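2-(hydroxymethyl)glutarate dehydrogenase (Eubacterium barkeri, PDB 3CKY) catalyses the NAD-dependent interconversion of 2-formylglutarate and (S)-2-hydroxymethylglutarate, a step in the fermentation of nicotinate. Local coordinates at residues S4-I10 and A60-T66; L85-G91 and V111-I117. The contacts are given in a common frame with arbitrary orientation. Numbering follows the deposited sequence.

Contact 1. Residues S4-I10 and A60-T66; sequences SIKIGFI and ASDIIFT
Strands 6-10 and 63-66 run parallel, axes 4.5 Å apart at 24°, pairing Ile7 with Ile63, Gly8 with Ile64 and Phe9 with Phe65. Lys6 O accepts both Asp62 N (2.8 Å) and Ile63 N (3.1 Å); Gly8 N bonds Ile63 O (2.8 Å), Phe65 N Gly8 O (2.8 Å) and Ile10 N Phe65 O (3.0 Å). On one face, Ile7 (mm) sets CD1 3.7 Å from Ile63 CB and CG2 3.6 Å from Phe65 CE1. The m-rotamer Phe9 and Phe65 rings lie nearly parallel (19°) but slid, centroids 5.3 Å apart. On the other, Ile10 CD1 meets Ile64 CG2 at 3.6 Å, both mt. Ser61 OG (chi1 m) bonds to Val57 O and packs 3.1 Å from Gly8 CA, where a CB would clash. Asp62 OD2 (chi1 m) accepts Lys6 N at 3.1 Å, and Thr66 OG1 (chi1 t) donates to Ile10 O at 3.1 Å. Apolar faces around a bonded backbone imply a buried Rossmann sheet centre before the probable NAD-binding glycine turn.

Contact 2. Residues L85-G91 and V111-I117; sequences LSACKAG and VAAEKGI
This is a loop-to-helix-end packing contact in the Rossmann domain, at the N-terminal ends of strands 93-96 and 118-125, where the approach to the first meets the C-terminal end of helix 102-114. Residues 85-87 form a weakly bonded helical turn, after which Cys88, Lys89 and Ala90 are extended (psi 141-153°) and Gly91 turns to phi 89°. On the other side, 111-114 is helical and ends in a Schellman motif: Ile117 N bonds to Ala112 O (2.9 Å), Gly116 N to Ala113 O (3.0 Å), and Gly116, at phi 72°, is the C-prime residue. The closest CA pair is Ala90 and Gly116, 4.7 Å apart, and a single hydrogen bond joins the segments, Gly91 N to Gly116 O at 2.8 Å and 167°. A CB on Gly116 would lie only 3.1 Å from Ala90 CB, so the bare backbone permits this approach. The apolar part centres on Leu85, whose chi1 of -96° and chi2 of 15° lie between rotamer wells: its CD2 is 3.5 Å from Val111 CG2 and its CD1 4.1 Å from Ile117 CD1. Ile117, in the mt rotamer, carries that same CD1 to 3.5 Å from Cys88 CB; beyond the segments, Cys88 and Ile117 both touch Ile94. Lys115, with chi1 m and the rest of its chain extended, lies along Leu85, NZ 3.5 Å from Leu85 CB. The arrangement is a Schellman-capped helix of a beta-alpha-beta crossover in a Rossmann fold, its C-terminal turn packed against the loop that enters the preceding strand.

In the fold
Along the chain the two contacts come in series: contact 1 is complete at Thr66 before contact 2 begins at Leu85, and all four segments belong to the NAD-binding domain. Their centres are 14 Å apart. Contact 1 pairs two adjacent strands of the sheet, while contact 2 flanks strand 93-96, the next strand across from 63-66, at the loop entering it and the turn before strand 118-125. The sets meet directly where Ile64 CD1 packs 3.7 Å from Cys88 SG, and Ile94 touches Ile64, Cys88 and Ile117. Packing thus continues from the sheet centre to the C-terminal end of helix 102-114, with side chains of 63-66, 85-91 and 111-117 gathered around strand 93-96 in one Rossmann domain.

Contact 1. Residues S4-I10 and A60-T66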
loop_
_atom_site.group_PDB
_atom_site.type_symbol
_atom_site.label_atom_id
_atom_site.label_comp_id
_atom_site.label_asym_id
_atom_site.label_seq_id
_atom_site.Cartn_x
_atom_site.Cartn_y
_atom_site.Cartn_z
ATOM N N SER A 4 -41.746 -21.256 26.963
ATOM C CA SER A 4 -41.201 -22.421 26.210
ATOM C C SER A 4 -40.605 -21.978 24.875
ATOM O O SER A 4 -40.937 -22.523 23.817
ATOM C CB SER A 4 -42.300 -23.450 25.968
ATOM O OG SER A 4 -43.234 -22.968 25.020
ATOM N N ILE A 5 -39.727 -20.984 24.922
ATOM C CA ILE A 5 -39.041 -20.532 23.722
ATOM C C ILE A 5 -38.232 -21.714 23.176
ATOM O O ILE A 5 -37.696 -22.522 23.947
ATOM C CB ILE A 5 -38.153 -19.281 23.999
ATOM C CG1 ILE A 5 -37.705 -18.623 22.686
ATOM C CG2 ILE A 5 -36.957 -19.631 24.889
ATOM C CD1 ILE A 5 -38.827 -17.932 21.930
ATOM N N LYS A 6 -38.193 -21.839 21.851
ATOM C CA LYS A 6 -37.514 -22.955 21.203
ATOM C C LYS A 6 -36.265 -22.459 20.501
ATOM O O LYS A 6 -36.348 -21.643 19.586
ATOM C CB LYS A 6 -38.443 -23.641 20.199
ATOM C CG LYS A 6 -39.762 -24.150 20.786
ATOM C CD LYS A 6 -39.553 -25.054 21.994
ATOM C CE LYS A 6 -40.870 -25.564 22.559
ATOM N NZ LYS A 6 -40.690 -26.080 23.946
ATOM N N ILE A 7 -35.113 -22.959 20.943
ATOM C CA ILE A 7 -33.824 -22.583 20.378
ATOM C C ILE A 7 -33.280 -23.683 19.475
ATOM O O ILE A 7 -33.384 -24.863 19.791
ATOM C CB ILE A 7 -32.792 -22.273 21.488
ATOM C CG1 ILE A 7 -33.362 -21.254 22.484
ATOM C CG2 ILE A 7 -31.488 -21.769 20.888
ATOM C CD1 ILE A 7 -34.115 -20.095 21.848
ATOM N N GLY A 8 -32.694 -23.278 18.353
ATOM C CA GLY A 8 -32.085 -24.200 17.403
ATOM C C GLY A 8 -30.630 -23.863 17.142
ATOM O O GLY A 8 -30.229 -22.698 17.195
ATOM N N PHE A 9 -29.841 -24.893 16.861
ATOM C CA PHE A 9 -28.426 -24.737 16.544
ATOM C C PHE A 9 -28.085 -25.444 15.235
ATOM O O PHE A 9 -28.084 -26.676 15.164
ATOM C CB PHE A 9 -27.564 -25.303 17.672
ATOM C CG PHE A 9 -27.464 -24.403 18.865
ATOM C CD1 PHE A 9 -28.388 -24.489 19.900
ATOM C CD2 PHE A 9 -26.448 -23.463 18.955
ATOM C CE1 PHE A 9 -28.299 -23.655 21.006
ATOM C CE2 PHE A 9 -26.351 -22.624 20.063
ATOM C CZ PHE A 9 -27.275 -22.723 21.088
ATOM N N ILE A 10 -27.800 -24.651 14.205
ATOM C CA ILE A 10 -27.287 -25.162 12.937
ATOM C C ILE A 10 -25.766 -25.219 13.039
ATOM O O ILE A 10 -25.065 -24.243 12.736
ATOM C CB ILE A 10 -27.745 -24.290 11.745
ATOM C CG1 ILE A 10 -29.274 -24.320 11.650
ATOM C CG2 ILE A 10 -27.149 -24.795 10.439
ATOM C CD1 ILE A 10 -29.845 -23.371 10.641
ATOM N N ALA A 60 -38.566 -26.478 13.716
ATOM C CA ALA A 60 -38.928 -26.611 15.132
ATOM C C ALA A 60 -38.620 -25.370 15.981
ATOM O O ALA A 60 -39.241 -25.173 17.031
ATOM C CB ALA A 60 -38.234 -27.830 15.732
ATOM N N SER A 61 -37.684 -24.538 15.525
ATOM C CA SER A 61 -37.108 -23.479 16.366
ATOM C C SER A 61 -37.708 -22.087 16.143
ATOM O O SER A 61 -38.204 -21.773 15.063
ATOM C CB SER A 61 -35.599 -23.419 16.143
ATOM O OG SER A 61 -35.014 -24.688 16.369
ATOM N N ASP A 62 -37.654 -21.269 17.191
ATOM C CA ASP A 62 -38.059 -19.864 17.138
ATOM C C ASP A 62 -36.842 -18.971 16.952
ATOM O O ASP A 62 -36.902 -17.973 16.240
ATOM C CB ASP A 62 -38.756 -19.456 18.441
ATOM C CG ASP A 62 -39.913 -20.364 18.803
ATOM O OD1 ASP A 62 -40.491 -21.012 17.900
ATOM O OD2 ASP A 62 -40.242 -20.422 20.005
ATOM N N ILE A 63 -35.755 -19.320 17.633
ATOM C CA ILE A 63 -34.489 -18.613 17.514
ATOM C C ILE A 63 -33.410 -19.624 17.142
ATOM O O ILE A 63 -33.214 -20.617 17.841
ATOM C CB ILE A 63 -34.106 -17.900 18.826
ATOM C CG1 ILE A 63 -35.168 -16.852 19.189
ATOM C CG2 ILE A 63 -32.714 -17.254 18.700
ATOM C CD1 ILE A 63 -35.020 -16.276 20.592
ATOM N N ILE A 64 -32.727 -19.369 16.033
ATOM C CA ILE A 64 -31.728 -20.292 15.507
ATOM C C ILE A 64 -30.352 -19.623 15.518
ATOM O O ILE A 64 -30.185 -18.503 15.031
ATOM C CB ILE A 64 -32.068 -20.742 14.065
ATOM C CG1 ILE A 64 -33.465 -21.368 14.008
ATOM C CG2 ILE A 64 -31.034 -21.741 13.562
ATOM C CD1 ILE A 64 -34.005 -21.505 12.601
ATOM N N PHE A 65 -29.380 -20.322 16.093
ATOM C CA PHE A 65 -28.012 -19.856 16.141
ATOM C C PHE A 65 -27.188 -20.582 15.096
ATOM O O PHE A 65 -27.340 -21.788 14.890
ATOM C CB PHE A 65 -27.412 -20.101 17.522
ATOM C CG PHE A 65 -27.973 -19.213 18.582
ATOM C CD1 PHE A 65 -29.082 -19.606 19.319
ATOM C CD2 PHE A 65 -27.404 -17.979 18.841
ATOM C CE1 PHE A 65 -29.611 -18.782 20.303
ATOM C CE2 PHE A 65 -27.922 -17.153 19.822
ATOM C CZ PHE A 65 -29.027 -17.555 20.557
ATOM N N THR A 66 -26.319 -19.828 14.431
ATOM C CA THR A 66 -25.354 -20.402 13.515
ATOM C C THR A 66 -24.077 -19.581 13.516
ATOM O O THR A 66 -24.099 -18.384 13.795
ATOM C CB THR A 66 -25.923 -20.499 12.076
ATOM O OG1 THR A 66 -25.178 -21.466 11.334
ATOM C CG2 THR A 66 -25.888 -19.146 11.368
#

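Contact 2. Residues L85-G91 and V111-I117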
loop_
_atom_site.group_PDB
_atom_site.type_symbol
_atom_site.label_atom_id
_atom_site.label_comp_id
_atom_site.label_asym_id
_atom_site.label_seq_id
_atom_site.Cartn_x
_atom_site.Cartn_y
_atom_site.Cartn_z
ATOM N N LEU A 85 -33.759 -21.001 5.411
ATOM C CA LEU A 85 -34.796 -19.973 5.257
ATOM C C LEU A 85 -36.139 -20.541 4.807
ATOM O O LEU A 85 -37.182 -20.178 5.356
ATOM C CB LEU A 85 -34.332 -18.876 4.284
ATOM C CG LEU A 85 -33.697 -17.590 4.853
ATOM C CD1 LEU A 85 -33.284 -17.708 6.304
ATOM C CD2 LEU A 85 -32.518 -17.138 3.993
ATOM N N SER A 86 -36.116 -21.436 3.822
ATOM C CA SER A 86 -37.346 -22.034 3.305
ATOM C C SER A 86 -38.072 -22.898 4.348
ATOM O O SER A 86 -39.286 -23.085 4.259
ATOM C CB SER A 86 -37.060 -22.864 2.045
ATOM O OG SER A 86 -36.322 -24.036 2.350
ATOM N N ALA A 87 -37.329 -23.416 5.327
ATOM C CA ALA A 87 -37.889 -24.305 6.352
ATOM C C ALA A 87 -38.292 -23.588 7.645
ATOM O O ALA A 87 -38.868 -24.211 8.534
ATOM C CB ALA A 87 -36.903 -25.419 6.668
ATOM N N CYS A 88 -37.983 -22.296 7.757
ATOM C CA CYS A 88 -38.374 -21.508 8.926
ATOM C C CYS A 88 -39.820 -21.055 8.826
ATOM O O CYS A 88 -40.285 -20.681 7.747
ATOM C CB CYS A 88 -37.512 -20.257 9.060
ATOM S SG CYS A 88 -35.817 -20.554 9.498
ATOM N N LYS A 89 -40.517 -21.076 9.961
ATOM C CA LYS A 89 -41.821 -20.438 10.075
ATOM C C LYS A 89 -41.593 -18.936 10.153
ATOM O O LYS A 89 -40.528 -18.484 10.582
ATOM C CB LYS A 89 -42.560 -20.935 11.324
ATOM C CG LYS A 89 -43.949 -20.328 11.560
ATOM C CD LYS A 89 -44.955 -20.630 10.432
ATOM C CE LYS A 89 -45.323 -22.107 10.375
ATOM N NZ LYS A 89 -46.673 -22.335 9.802
ATOM N N ALA A 90 -42.579 -18.165 9.707
ATOM C CA ALA A 90 -42.515 -16.710 9.799
ATOM C C ALA A 90 -42.453 -16.265 11.262
ATOM O O ALA A 90 -43.057 -16.888 12.135
ATOM C CB ALA A 90 -43.708 -16.082 9.097
ATOM N N GLY A 91 -41.698 -15.201 11.521
ATOM C CA GLY A 91 -41.478 -14.712 12.884
ATOM C C GLY A 91 -40.281 -15.347 13.573
ATOM O O GLY A 91 -39.925 -14.957 14.685
ATOM N N VAL A 111 -33.510 -11.289 1.928
ATOM C CA VAL A 111 -34.159 -12.525 1.487
ATOM C C VAL A 111 -34.989 -13.125 2.629
ATOM O O VAL A 111 -36.088 -13.640 2.401
ATOM C CB VAL A 111 -33.153 -13.587 0.920
ATOM C CG1 VAL A 111 -32.257 -12.974 -0.146
ATOM C CG2 VAL A 111 -32.318 -14.210 2.014
ATOM N N ALA A 112 -34.466 -13.043 3.850
ATOM C CA ALA A 112 -35.177 -13.523 5.030
ATOM C C ALA A 112 -36.469 -12.729 5.264
ATOM O O ALA A 112 -37.526 -13.316 5.509
ATOM C CB ALA A 112 -34.265 -13.453 6.267
ATOM N N ALA A 113 -36.370 -11.403 5.170
ATOM C CA ALA A 113 -37.499 -10.499 5.424
ATOM C C ALA A 113 -38.720 -10.773 4.545
ATOM O O ALA A 113 -39.855 -10.672 5.018
ATOM C CB ALA A 113 -37.058 -9.045 5.267
ATOM N N GLU A 114 -38.510 -11.110 3.273
ATOM C CA GLU A 114 -39.647 -11.423 2.392
ATOM C C GLU A 114 -40.375 -12.714 2.807
ATOM O O GLU A 114 -41.533 -12.919 2.444
ATOM C CB GLU A 114 -39.219 -11.500 0.921
ATOM C CG GLU A 114 -38.080 -12.475 0.649
ATOM C CD GLU A 114 -37.963 -12.880 -0.807
ATOM O OE1 GLU A 114 -39.008 -13.064 -1.479
ATOM O OE2 GLU A 114 -36.815 -13.034 -1.274
ATOM N N LYS A 115 -39.690 -13.572 3.563
ATOM C CA LYS A 115 -40.291 -14.780 4.138
ATOM C C LYS A 115 -40.793 -14.553 5.567
ATOM O O LYS A 115 -41.190 -15.499 6.251
ATOM C CB LYS A 115 -39.275 -15.925 4.137
ATOM C CG LYS A 115 -38.751 -16.300 2.758
ATOM C CD LYS A 115 -37.727 -17.425 2.838
ATOM C CE LYS A 115 -37.655 -18.212 1.533
ATOM N NZ LYS A 115 -36.470 -19.117 1.507
ATOM N N GLY A 116 -40.760 -13.303 6.022
ATOM C CA GLY A 116 -41.176 -12.966 7.380
ATOM C C GLY A 116 -40.196 -13.424 8.451
ATOM O O GLY A 116 -40.558 -13.520 9.625
ATOM N N ILE A 117 -38.955 -13.696 8.051
ATOM C CA ILE A 117 -37.928 -14.173 8.971
ATOM C C ILE A 117 -36.996 -13.020 9.338
ATOM O O ILE A 117 -36.538 -12.282 8.464
ATOM C CB ILE A 117 -37.090 -15.309 8.340
ATOM C CG1 ILE A 117 -37.991 -16.487 7.948
ATOM C CG2 ILE A 117 -35.984 -15.762 9.304
ATOM C CD1 ILE A 117 -37.351 -17.431 6.960
#